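Local coordinates for chaperone SycD (Chlamydia pneumoniae, PDB 4NRH), which forms a complex with the gatekeeper CopN and probably acts as a cytosolic chaperone directing translocator proteins into type III secretion, at residues 96-101 / 115-120; 78-83 / 102-107; 126-131 / 162-167; 153-158 / 170-175. One frame throughout, in Å; residues are numbered along the deposited sequence.

The chain is a row of antiparallel helices. Along it the segments of interactions 1 and 2 alternate, and both close before interactions 3 and 4, whose segments also alternate. Interactions 1 and 2 share helix 94-106: one pairs it with the following helix 110-123, the other with the preceding helix 76-89. Their centres are 10 Å apart and they touch, with Phe-83 on Leu-100. Interactions 3 and 4 share helix 165-174, centres 8 Å apart, and join it to the turn leading into helix 129-140 and its first residues, and to helix 147-158. Pro-130 and Tyr-129 link interaction 3 back to interaction 1, whose centre is 16 Å away. Each helix thus packs on near neighbours, giving the elongated solenoid of a tetratricopeptide repeat (TPR) chaperone.

Interaction 1 (96-101 / 115-120); sequences FWFSLG and HAYGVT
His-115 brings CE1 to 3.7 Å from CZ3 of Trp-97, its ring turned steeply against the indole with the planes at 81°. Both belong to the antiparallel helix hairpin of a tetratricopeptide repeat, in which Trp-97, Leu-100 and Gly-101 match the W-x-x-L-G signature of the first helix. The axes of the two segments approach to 7.9 Å. That closeness shows at Ala-116, whose CB points toward the first helix, 3.6 Å from CA of Gly-101; the same methyl lies at the edge of the indole, in its plane. Tyr-117 follows, and its ring lies against the bare backbone of Gly-101, CZ being 3.6 Å from the Gly-101 carbonyl carbon. Its CE1 also meets CE1 of Phe-98, the two rings touching rim to rim and neither covering the other's face, while the hydroxyl is tied to His-105. Val-119 puts CG1, anti to its backbone N (chi1 171°), squarely over the five-membered ring of Trp-97, 3.3 Å from the centroid and 6° off the normal. The indole is held from outside as well, since its NE1 donates to the Pro-91 carbonyl. As a knob, Trp-97 fills the hole formed by His-115, Ala-116, Val-119 and Thr-120. Thr-120 ends the walk: CG2 packs 3.9 Å from CB of Phe-98, and OG1 turns back along its own helix to donate a 2.8 Å hydrogen bond to O of Ala-116, the carbonyl that also receives Thr-120 N from the opposite face of its plane.

Interaction 2 (78-83 / 102-107); sequences KSITVF and ASLHMS
Ile-80 reaches across to Ser-103, Leu-104 and Ser-107 and is the side chain to follow. CB stands back and serves as the branch point. Its CG2 branch just grazes Leu-104, 4.2 Å from CD2. The other branch does more: CG1, anti to the carbonyl carbon (chi1 -71°), comes to 3.6 Å from CB of Ser-103. Beyond it the terminal methyl CD1 lies 3.7 Å from CD2 of Leu-104, the two side chains meeting at about a right angle, and 3.5 Å from OG of Ser-107. That hydroxyl is already engaged, donating to O of Ser-103 at 2.9 Å, which fixes it at the end of its helix and leaves the isoleucine methyl in plain van der Waals contact with it. The helices concerned are 94-106, the first helix of the tetratricopeptide repeat, and 76-89 just before it; this is packing between consecutive elements of the solenoid, antiparallel at 151° with segment axes 9.2 Å apart. Leu-100, one turn earlier on helix 94-106, continues the apolar surface under Ile-80 and Phe-83. Beside the isoleucine sits a small buried polar spot. OG of Ser-79 and OG of Ser-103 are 2.8 Å apart, and each is hydrogen-bonded to a carbonyl of its own helix, Tyr-76 O and Ser-99 O respectively. Phe-83 turns its ring edge to one of them, CE2 lying 3.5 Å from OG of Ser-103, which stays near the ring plane.

Interaction 3 (126-131 / 162-167); sequences KDPYPH and PLYNEL
Tyr-164 holds CG anti to its own carbonyl carbon (chi1 -48°), and its ring meets Pro-128; Leu-167 has a first torsion well away from a staggered value (chi1 -137°) and then runs on extended, with CD1 anti to CA, to meet Tyr-129. Two CH-pi contacts result. CD of Pro-128 sits over the centre of the Tyr-164 ring, 3.6 Å from the centroid and 12° off the normal, with the proline and tyrosine crossing at about a right angle. The tyrosine is sandwiched, because CG of Leu-163, from its own segment, lies above the opposite face. In the second contact CD1 of Leu-167 stands 3.5 Å from the Tyr-129 ring centroid, likewise over the middle. Here the side chains slide past each other in opposite directions, which also brings CG of Leu-167 to 3.6 Å from CE1 of the tyrosine. The pairs are joined where CG of Pro-128 meets CD1 of Leu-167 at 3.8 Å. Both helices begin here: Tyr-164 occupies the N-cap position of helix 165-174, and Asp-127 OD1 accepts a capping bond from Tyr-129 N at 3.1 Å, the donor approaching from above the carboxylate plane. The other carboxylate oxygen of Asp-127 makes a salt bridge to Arg-124. Two helix beginnings therefore meet through aromatic and apolar groups. Helix 147-158 runs alongside this junction, its Arg-157 touching Pro-128 and, with Met-153 and Ala-154, His-131, and Pro-130 leans on Thr-120 of helix 110-123.

Interaction 4 (153-158 / 170-175); sequences MAWVRA and EILDIR
Trp-155 lies with one face of its indole under the guanidinium of Arg-175; NH1 of Arg-175 stands 3.5 Å from CG of Trp-155. It is a cation-pi contact: CZ is 4.7 Å from the centroid of the five-membered ring and 24° off its normal, with the two planes inclined at 55° rather than stacked flat. The arginine chain is extended from CG to NE, and at its tip NH2 makes a salt bridge to Glu-152, which fixes the group over the ring. Ile-171 CG2 lies against one face of the same guanidinium and reaches CE3 of the tryptophan at 3.7 Å. These side chains join the last two helices of the chain, 147-158 and 165-174, packed roughly antiparallel, well splayed, at the C-terminal end of the TPR-like solenoid; their segment axes stay 10.9 Å apart, leaving the large indole to bridge them. Deeper in, Ile-171 CD1 approaches CA of Trp-155 at 3.7 Å and CB of Ala-154 at 4.1 Å. Toward the surface Leu-172 takes the far rim of the indole, with its CD2 at 3.7 Å from CH2.

Interaction 1 (96-101 / 115-120)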
# COMPACT_ATOMS: atom_id res chain seq x y z
N PHE D 96 21.42 -0.14 13.18
CA PHE D 96 20.05 0.31 12.94
C PHE D 96 19.15 -0.11 14.09
O PHE D 96 18.40 0.69 14.64
CB PHE D 96 19.51 -0.24 11.62
CG PHE D 96 20.17 0.33 10.39
CD1 PHE D 96 21.09 1.36 10.48
CD2 PHE D 96 19.84 -0.16 9.13
CE1 PHE D 96 21.69 1.87 9.35
CE2 PHE D 96 20.44 0.35 8.00
CZ PHE D 96 21.36 1.37 8.10
N TRP D 97 19.24 -1.39 14.45
CA TRP D 97 18.49 -1.94 15.58
C TRP D 97 18.91 -1.31 16.91
O TRP D 97 18.07 -1.08 17.78
CB TRP D 97 18.68 -3.45 15.65
CG TRP D 97 17.88 -4.22 14.65
CD1 TRP D 97 18.33 -4.75 13.47
CD2 TRP D 97 16.50 -4.59 14.75
NE1 TRP D 97 17.31 -5.41 12.83
CE2 TRP D 97 16.17 -5.32 13.59
CE3 TRP D 97 15.51 -4.36 15.71
CZ2 TRP D 97 14.90 -5.83 13.37
CZ3 TRP D 97 14.24 -4.86 15.48
CH2 TRP D 97 13.94 -5.59 14.32
N PHE D 98 20.20 -1.04 17.05
CA PHE D 98 20.73 -0.51 18.30
C PHE D 98 20.23 0.90 18.54
O PHE D 98 19.80 1.24 19.64
CB PHE D 98 22.26 -0.53 18.29
CG PHE D 98 22.89 -0.64 19.66
CD1 PHE D 98 22.10 -0.68 20.80
CD2 PHE D 98 24.26 -0.70 19.80
CE1 PHE D 98 22.67 -0.78 22.05
CE2 PHE D 98 24.84 -0.80 21.05
CZ PHE D 98 24.04 -0.84 22.18
N SER D 99 20.28 1.72 17.50
CA SER D 99 19.79 3.09 17.58
C SER D 99 18.27 3.12 17.74
O SER D 99 17.72 4.02 18.39
CB SER D 99 20.20 3.88 16.33
OG SER D 99 21.61 4.03 16.28
N LEU D 100 17.59 2.14 17.15
CA LEU D 100 16.15 2.00 17.32
C LEU D 100 15.84 1.65 18.78
O LEU D 100 14.91 2.20 19.37
CB LEU D 100 15.59 0.93 16.39
CG LEU D 100 14.12 0.54 16.59
CD1 LEU D 100 13.22 1.77 16.51
CD2 LEU D 100 13.69 -0.51 15.57
N GLY D 101 16.63 0.75 19.34
CA GLY D 101 16.48 0.34 20.72
C GLY D 101 16.71 1.48 21.69
O GLY D 101 15.95 1.66 22.65
N HIS D 115 13.32 -5.84 22.53
CA HIS D 115 13.35 -6.62 21.29
C HIS D 115 14.45 -6.14 20.35
O HIS D 115 15.17 -6.95 19.77
CB HIS D 115 12.00 -6.55 20.58
CG HIS D 115 11.99 -7.20 19.24
ND1 HIS D 115 11.87 -6.48 18.06
CD2 HIS D 115 12.10 -8.50 18.87
CE1 HIS D 115 11.90 -7.31 17.04
NE2 HIS D 115 12.04 -8.54 17.50
N ALA D 116 14.58 -4.82 20.21
CA ALA D 116 15.59 -4.24 19.33
C ALA D 116 17.00 -4.53 19.84
O ALA D 116 17.89 -4.84 19.05
CB ALA D 116 15.37 -2.74 19.20
N TYR D 117 17.18 -4.43 21.15
CA TYR D 117 18.46 -4.78 21.78
C TYR D 117 18.79 -6.25 21.57
O TYR D 117 19.94 -6.61 21.31
CB TYR D 117 18.42 -4.46 23.28
CG TYR D 117 18.49 -2.99 23.61
CD1 TYR D 117 19.18 -2.10 22.80
CD2 TYR D 117 17.86 -2.48 24.74
CE1 TYR D 117 19.25 -0.75 23.10
CE2 TYR D 117 17.91 -1.14 25.05
CZ TYR D 117 18.61 -0.28 24.23
OH TYR D 117 18.67 1.06 24.54
N GLY D 118 17.78 -7.10 21.68
CA GLY D 118 17.95 -8.53 21.50
C GLY D 118 18.39 -8.90 20.10
O GLY D 118 19.23 -9.78 19.91
N VAL D 119 17.82 -8.22 19.11
CA VAL D 119 18.20 -8.44 17.72
C VAL D 119 19.64 -7.97 17.47
O VAL D 119 20.41 -8.63 16.78
CB VAL D 119 17.25 -7.71 16.75
CG1 VAL D 119 17.78 -7.78 15.33
CG2 VAL D 119 15.86 -8.32 16.82
N THR D 120 19.98 -6.83 18.06
CA THR D 120 21.33 -6.28 17.97
C THR D 120 22.35 -7.30 18.47
O THR D 120 23.42 -7.47 17.88
CB THR D 120 21.48 -4.97 18.77
OG1 THR D 120 20.46 -4.05 18.36
CG2 THR D 120 22.84 -4.35 18.53

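Interaction 2 (78-83 / 102-107)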
# COMPACT_ATOMS: atom_id res chain seq x y z
N LYS D 78 10.64 11.05 16.14
CA LYS D 78 11.10 11.16 14.76
C LYS D 78 12.20 10.14 14.46
O LYS D 78 12.24 9.56 13.37
CB LYS D 78 11.61 12.57 14.48
CG LYS D 78 12.15 12.77 13.07
CD LYS D 78 12.59 14.21 12.85
CE LYS D 78 13.03 14.43 11.41
NZ LYS D 78 13.49 15.83 11.18
N SER D 79 13.08 9.93 15.43
CA SER D 79 14.18 8.97 15.26
C SER D 79 13.65 7.55 15.13
O SER D 79 14.13 6.77 14.31
CB SER D 79 15.16 9.07 16.43
OG SER D 79 14.60 8.53 17.61
N ILE D 80 12.64 7.22 15.94
CA ILE D 80 12.03 5.90 15.91
C ILE D 80 11.41 5.61 14.54
O ILE D 80 11.58 4.52 13.99
CB ILE D 80 10.94 5.76 17.00
CG1 ILE D 80 11.60 5.70 18.38
CG2 ILE D 80 10.12 4.51 16.78
CD1 ILE D 80 10.62 5.83 19.53
N THR D 81 10.71 6.60 13.99
CA THR D 81 10.15 6.50 12.65
C THR D 81 11.22 6.16 11.61
O THR D 81 11.04 5.26 10.79
CB THR D 81 9.45 7.82 12.23
OG1 THR D 81 8.32 8.05 13.08
CG2 THR D 81 8.99 7.74 10.79
N VAL D 82 12.33 6.88 11.67
CA VAL D 82 13.41 6.72 10.71
C VAL D 82 14.10 5.36 10.81
O VAL D 82 14.31 4.68 9.80
CB VAL D 82 14.48 7.82 10.88
CG1 VAL D 82 15.70 7.54 10.02
CG2 VAL D 82 13.88 9.19 10.55
N PHE D 83 14.45 4.95 12.03
CA PHE D 83 15.17 3.70 12.24
C PHE D 83 14.35 2.47 11.85
O PHE D 83 14.90 1.48 11.37
CB PHE D 83 15.64 3.59 13.69
CG PHE D 83 16.67 4.62 14.07
CD1 PHE D 83 17.73 4.90 13.22
CD2 PHE D 83 16.59 5.30 15.28
CE1 PHE D 83 18.68 5.84 13.56
CE2 PHE D 83 17.54 6.24 15.62
CZ PHE D 83 18.59 6.52 14.76
N ALA D 102 17.76 2.26 21.44
CA ALA D 102 18.09 3.41 22.28
C ALA D 102 16.98 4.46 22.25
O ALA D 102 16.66 5.06 23.28
CB ALA D 102 19.41 4.02 21.83
N SER D 103 16.41 4.69 21.07
CA SER D 103 15.34 5.66 20.91
C SER D 103 14.08 5.23 21.65
O SER D 103 13.43 6.04 22.32
CB SER D 103 15.03 5.88 19.43
OG SER D 103 16.12 6.50 18.77
N LEU D 104 13.74 3.95 21.54
CA LEU D 104 12.62 3.38 22.27
C LEU D 104 12.88 3.42 23.77
O LEU D 104 11.97 3.66 24.57
CB LEU D 104 12.34 1.94 21.82
CG LEU D 104 11.85 1.76 20.38
CD1 LEU D 104 12.00 0.31 19.94
CD2 LEU D 104 10.41 2.22 20.24
N HIS D 105 14.13 3.17 24.15
CA HIS D 105 14.56 3.23 25.55
C HIS D 105 14.30 4.62 26.13
O HIS D 105 13.70 4.75 27.19
CB HIS D 105 16.04 2.85 25.66
CG HIS D 105 16.53 2.70 27.07
ND1 HIS D 105 17.67 1.97 27.38
CD2 HIS D 105 16.06 3.17 28.24
CE1 HIS D 105 17.86 2.00 28.68
NE2 HIS D 105 16.90 2.72 29.23
N MET D 106 14.76 5.64 25.42
CA MET D 106 14.57 7.02 25.85
C MET D 106 13.09 7.42 25.84
O MET D 106 12.69 8.33 26.55
CB MET D 106 15.37 7.98 24.96
CG MET D 106 16.88 7.78 25.02
SD MET D 106 17.54 7.96 26.68
CE MET D 106 17.01 9.63 27.09
N SER D 107 12.30 6.72 25.03
CA SER D 107 10.87 6.97 24.95
C SER D 107 10.10 6.16 25.98
O SER D 107 8.87 6.23 26.04
CB SER D 107 10.35 6.65 23.55
OG SER D 107 10.92 7.52 22.58

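Interaction 3 (126-131 / 162-167)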
# COMPACT_ATOMS: atom_id res chain seq x y z
N LYS D 126 29.59 -10.44 19.71
CA LYS D 126 30.74 -10.10 20.55
C LYS D 126 30.49 -8.89 21.46
O LYS D 126 31.18 -8.71 22.46
CB LYS D 126 31.98 -9.85 19.69
CG LYS D 126 32.47 -11.08 18.95
CD LYS D 126 33.66 -10.75 18.06
CE LYS D 126 34.16 -11.98 17.31
NZ LYS D 126 35.23 -11.65 16.34
N ASP D 127 29.52 -8.06 21.09
CA ASP D 127 29.24 -6.83 21.83
C ASP D 127 28.46 -7.09 23.11
O ASP D 127 27.36 -7.64 23.07
CB ASP D 127 28.47 -5.85 20.93
CG ASP D 127 28.53 -4.42 21.43
OD1 ASP D 127 28.99 -4.19 22.56
OD2 ASP D 127 28.10 -3.52 20.68
N PRO D 128 29.03 -6.71 24.26
CA PRO D 128 28.35 -6.85 25.56
C PRO D 128 27.27 -5.79 25.80
O PRO D 128 26.33 -6.04 26.55
CB PRO D 128 29.49 -6.68 26.57
CG PRO D 128 30.49 -5.82 25.86
CD PRO D 128 30.42 -6.25 24.42
N TYR D 129 27.41 -4.63 25.16
CA TYR D 129 26.52 -3.50 25.40
C TYR D 129 25.03 -3.71 25.09
O TYR D 129 24.18 -3.20 25.83
CB TYR D 129 27.03 -2.27 24.65
CG TYR D 129 28.15 -1.55 25.37
CD1 TYR D 129 27.87 -0.70 26.43
CD2 TYR D 129 29.47 -1.75 25.02
CE1 TYR D 129 28.88 -0.04 27.11
CE2 TYR D 129 30.49 -1.10 25.69
CZ TYR D 129 30.19 -0.25 26.73
OH TYR D 129 31.20 0.40 27.41
N PRO D 130 24.69 -4.41 23.99
CA PRO D 130 23.25 -4.67 23.80
C PRO D 130 22.64 -5.44 24.97
O PRO D 130 21.49 -5.19 25.33
CB PRO D 130 23.22 -5.51 22.52
CG PRO D 130 24.44 -5.11 21.78
CD PRO D 130 25.48 -4.85 22.83
N HIS D 131 23.41 -6.36 25.54
CA HIS D 131 22.96 -7.13 26.70
C HIS D 131 22.85 -6.26 27.95
O HIS D 131 21.93 -6.43 28.75
CB HIS D 131 23.91 -8.31 26.95
CG HIS D 131 23.99 -9.27 25.81
ND1 HIS D 131 23.01 -10.20 25.55
CD2 HIS D 131 24.94 -9.43 24.86
CE1 HIS D 131 23.35 -10.90 24.48
NE2 HIS D 131 24.52 -10.46 24.04
N PRO D 162 40.20 -5.60 26.56
CA PRO D 162 40.47 -4.20 26.92
C PRO D 162 39.48 -3.23 26.30
O PRO D 162 39.29 -2.13 26.81
CB PRO D 162 41.88 -3.97 26.36
CG PRO D 162 42.01 -4.95 25.24
CD PRO D 162 41.25 -6.16 25.69
N LEU D 163 38.85 -3.64 25.20
CA LEU D 163 37.88 -2.81 24.50
C LEU D 163 36.64 -2.55 25.35
O LEU D 163 36.00 -1.51 25.23
CB LEU D 163 37.49 -3.46 23.17
CG LEU D 163 36.43 -2.76 22.31
CD1 LEU D 163 36.90 -1.37 21.92
CD2 LEU D 163 36.11 -3.59 21.08
N TYR D 164 36.30 -3.50 26.22
CA TYR D 164 35.07 -3.43 27.00
C TYR D 164 35.34 -3.30 28.50
O TYR D 164 34.53 -3.74 29.32
CB TYR D 164 34.21 -4.66 26.75
CG TYR D 164 34.02 -5.01 25.29
CD1 TYR D 164 33.39 -4.14 24.42
CD2 TYR D 164 34.48 -6.22 24.79
CE1 TYR D 164 33.22 -4.46 23.08
CE2 TYR D 164 34.31 -6.55 23.46
CZ TYR D 164 33.68 -5.67 22.61
OH TYR D 164 33.52 -6.00 21.28
N ASN D 165 36.47 -2.71 28.86
CA ASN D 165 36.87 -2.63 30.26
C ASN D 165 35.99 -1.69 31.08
O ASN D 165 35.65 -2.00 32.22
CB ASN D 165 38.33 -2.19 30.38
CG ASN D 165 38.84 -2.24 31.81
OD1 ASN D 165 39.22 -3.30 32.31
ND2 ASN D 165 38.84 -1.10 32.48
N GLU D 166 35.65 -0.55 30.50
CA GLU D 166 34.76 0.41 31.16
C GLU D 166 33.46 -0.25 31.61
O GLU D 166 32.93 0.05 32.68
CB GLU D 166 34.45 1.59 30.24
CG GLU D 166 35.54 2.65 30.21
CD GLU D 166 35.18 3.84 29.33
OE1 GLU D 166 34.34 3.67 28.42
OE2 GLU D 166 35.75 4.93 29.54
N LEU D 167 32.95 -1.16 30.78
CA LEU D 167 31.74 -1.91 31.10
C LEU D 167 32.03 -2.97 32.16
O LEU D 167 31.22 -3.20 33.06
CB LEU D 167 31.16 -2.56 29.84
CG LEU D 167 29.65 -2.51 29.63
CD1 LEU D 167 29.24 -3.40 28.46
CD2 LEU D 167 28.88 -2.90 30.89

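Interaction 4 (153-158 / 170-175)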
# COMPACT_ATOMS: atom_id res chain seq x y z
N MET D 153 25.42 -12.27 30.44
CA MET D 153 25.77 -12.35 29.02
C MET D 153 26.67 -11.19 28.62
O MET D 153 27.60 -11.36 27.84
CB MET D 153 24.51 -12.37 28.15
CG MET D 153 24.03 -13.76 27.79
SD MET D 153 22.38 -13.77 27.07
CE MET D 153 22.03 -15.53 27.04
N ALA D 154 26.38 -10.01 29.17
CA ALA D 154 27.24 -8.85 28.97
C ALA D 154 28.59 -9.09 29.61
O ALA D 154 29.63 -8.81 29.03
CB ALA D 154 26.59 -7.60 29.53
N TRP D 155 28.56 -9.63 30.83
CA TRP D 155 29.76 -9.92 31.61
C TRP D 155 30.74 -10.83 30.87
O TRP D 155 31.94 -10.55 30.83
CB TRP D 155 29.38 -10.55 32.95
CG TRP D 155 30.56 -11.05 33.73
CD1 TRP D 155 30.86 -12.35 34.00
CD2 TRP D 155 31.59 -10.27 34.34
NE1 TRP D 155 32.02 -12.43 34.74
CE2 TRP D 155 32.48 -11.16 34.96
CE3 TRP D 155 31.84 -8.89 34.42
CZ2 TRP D 155 33.61 -10.73 35.65
CZ3 TRP D 155 32.96 -8.47 35.11
CH2 TRP D 155 33.83 -9.38 35.72
N VAL D 156 30.23 -11.92 30.31
CA VAL D 156 31.05 -12.88 29.58
C VAL D 156 31.77 -12.20 28.41
O VAL D 156 32.96 -12.44 28.18
CB VAL D 156 30.19 -14.05 29.05
CG1 VAL D 156 30.97 -14.87 28.03
CG2 VAL D 156 29.73 -14.93 30.20
N ARG D 157 31.04 -11.36 27.69
CA ARG D 157 31.58 -10.67 26.53
C ARG D 157 32.45 -9.47 26.90
O ARG D 157 33.27 -9.03 26.11
CB ARG D 157 30.43 -10.22 25.62
CG ARG D 157 29.72 -11.36 24.91
CD ARG D 157 28.27 -11.02 24.63
NE ARG D 157 27.59 -12.10 23.92
CZ ARG D 157 27.08 -13.19 24.50
NH1 ARG D 157 27.18 -13.34 25.81
NH2 ARG D 157 26.48 -14.11 23.77
N ALA D 158 32.26 -8.95 28.11
CA ALA D 158 32.96 -7.75 28.55
C ALA D 158 34.36 -8.04 29.11
O ALA D 158 35.31 -7.32 28.80
CB ALA D 158 32.14 -7.00 29.58
N GLU D 170 31.94 -1.51 35.57
CA GLU D 170 30.57 -1.22 35.98
C GLU D 170 29.84 -2.45 36.51
O GLU D 170 29.16 -2.38 37.53
CB GLU D 170 29.79 -0.61 34.82
CG GLU D 170 28.36 -0.24 35.16
CD GLU D 170 28.27 0.93 36.12
OE1 GLU D 170 29.25 1.69 36.23
OE2 GLU D 170 27.21 1.10 36.76
N ILE D 171 29.99 -3.57 35.82
CA ILE D 171 29.30 -4.81 36.20
C ILE D 171 29.82 -5.30 37.55
O ILE D 171 29.05 -5.79 38.38
CB ILE D 171 29.48 -5.91 35.14
CG1 ILE D 171 28.90 -5.44 33.80
CG2 ILE D 171 28.81 -7.20 35.58
CD1 ILE D 171 29.00 -6.48 32.70
N LEU D 172 31.13 -5.15 37.77
CA LEU D 172 31.72 -5.44 39.07
C LEU D 172 31.13 -4.52 40.13
O LEU D 172 30.82 -4.96 41.24
CB LEU D 172 33.24 -5.27 39.02
CG LEU D 172 34.03 -6.34 38.26
CD1 LEU D 172 35.48 -5.92 38.09
CD2 LEU D 172 33.93 -7.68 38.97
N ASP D 173 30.97 -3.25 39.78
CA ASP D 173 30.42 -2.25 40.69
C ASP D 173 28.96 -2.54 41.02
O ASP D 173 28.51 -2.29 42.14
CB ASP D 173 30.55 -0.85 40.08
CG ASP D 173 30.17 0.25 41.06
OD1 ASP D 173 30.35 0.05 42.28
OD2 ASP D 173 29.70 1.31 40.60
N ILE D 174 28.23 -3.07 40.05
CA ILE D 174 26.84 -3.46 40.24
C ILE D 174 26.73 -4.63 41.21
O ILE D 174 25.87 -4.64 42.09
CB ILE D 174 26.17 -3.83 38.90
CG1 ILE D 174 26.05 -2.60 38.00
CG2 ILE D 174 24.80 -4.45 39.14
CD1 ILE D 174 25.29 -2.86 36.72
N ARG D 175 27.62 -5.61 41.05
CA ARG D 175 27.55 -6.84 41.83
C ARG D 175 28.24 -6.72 43.19
O ARG D 175 29.35 -7.21 43.38
CB ARG D 175 28.16 -7.99 41.03
CG ARG D 175 27.36 -8.37 39.80
CD ARG D 175 28.11 -9.35 38.91
NE ARG D 175 27.24 -9.90 37.87
CZ ARG D 175 27.65 -10.73 36.92
NH1 ARG D 175 28.92 -11.11 36.86
NH2 ARG D 175 26.79 -11.17 36.01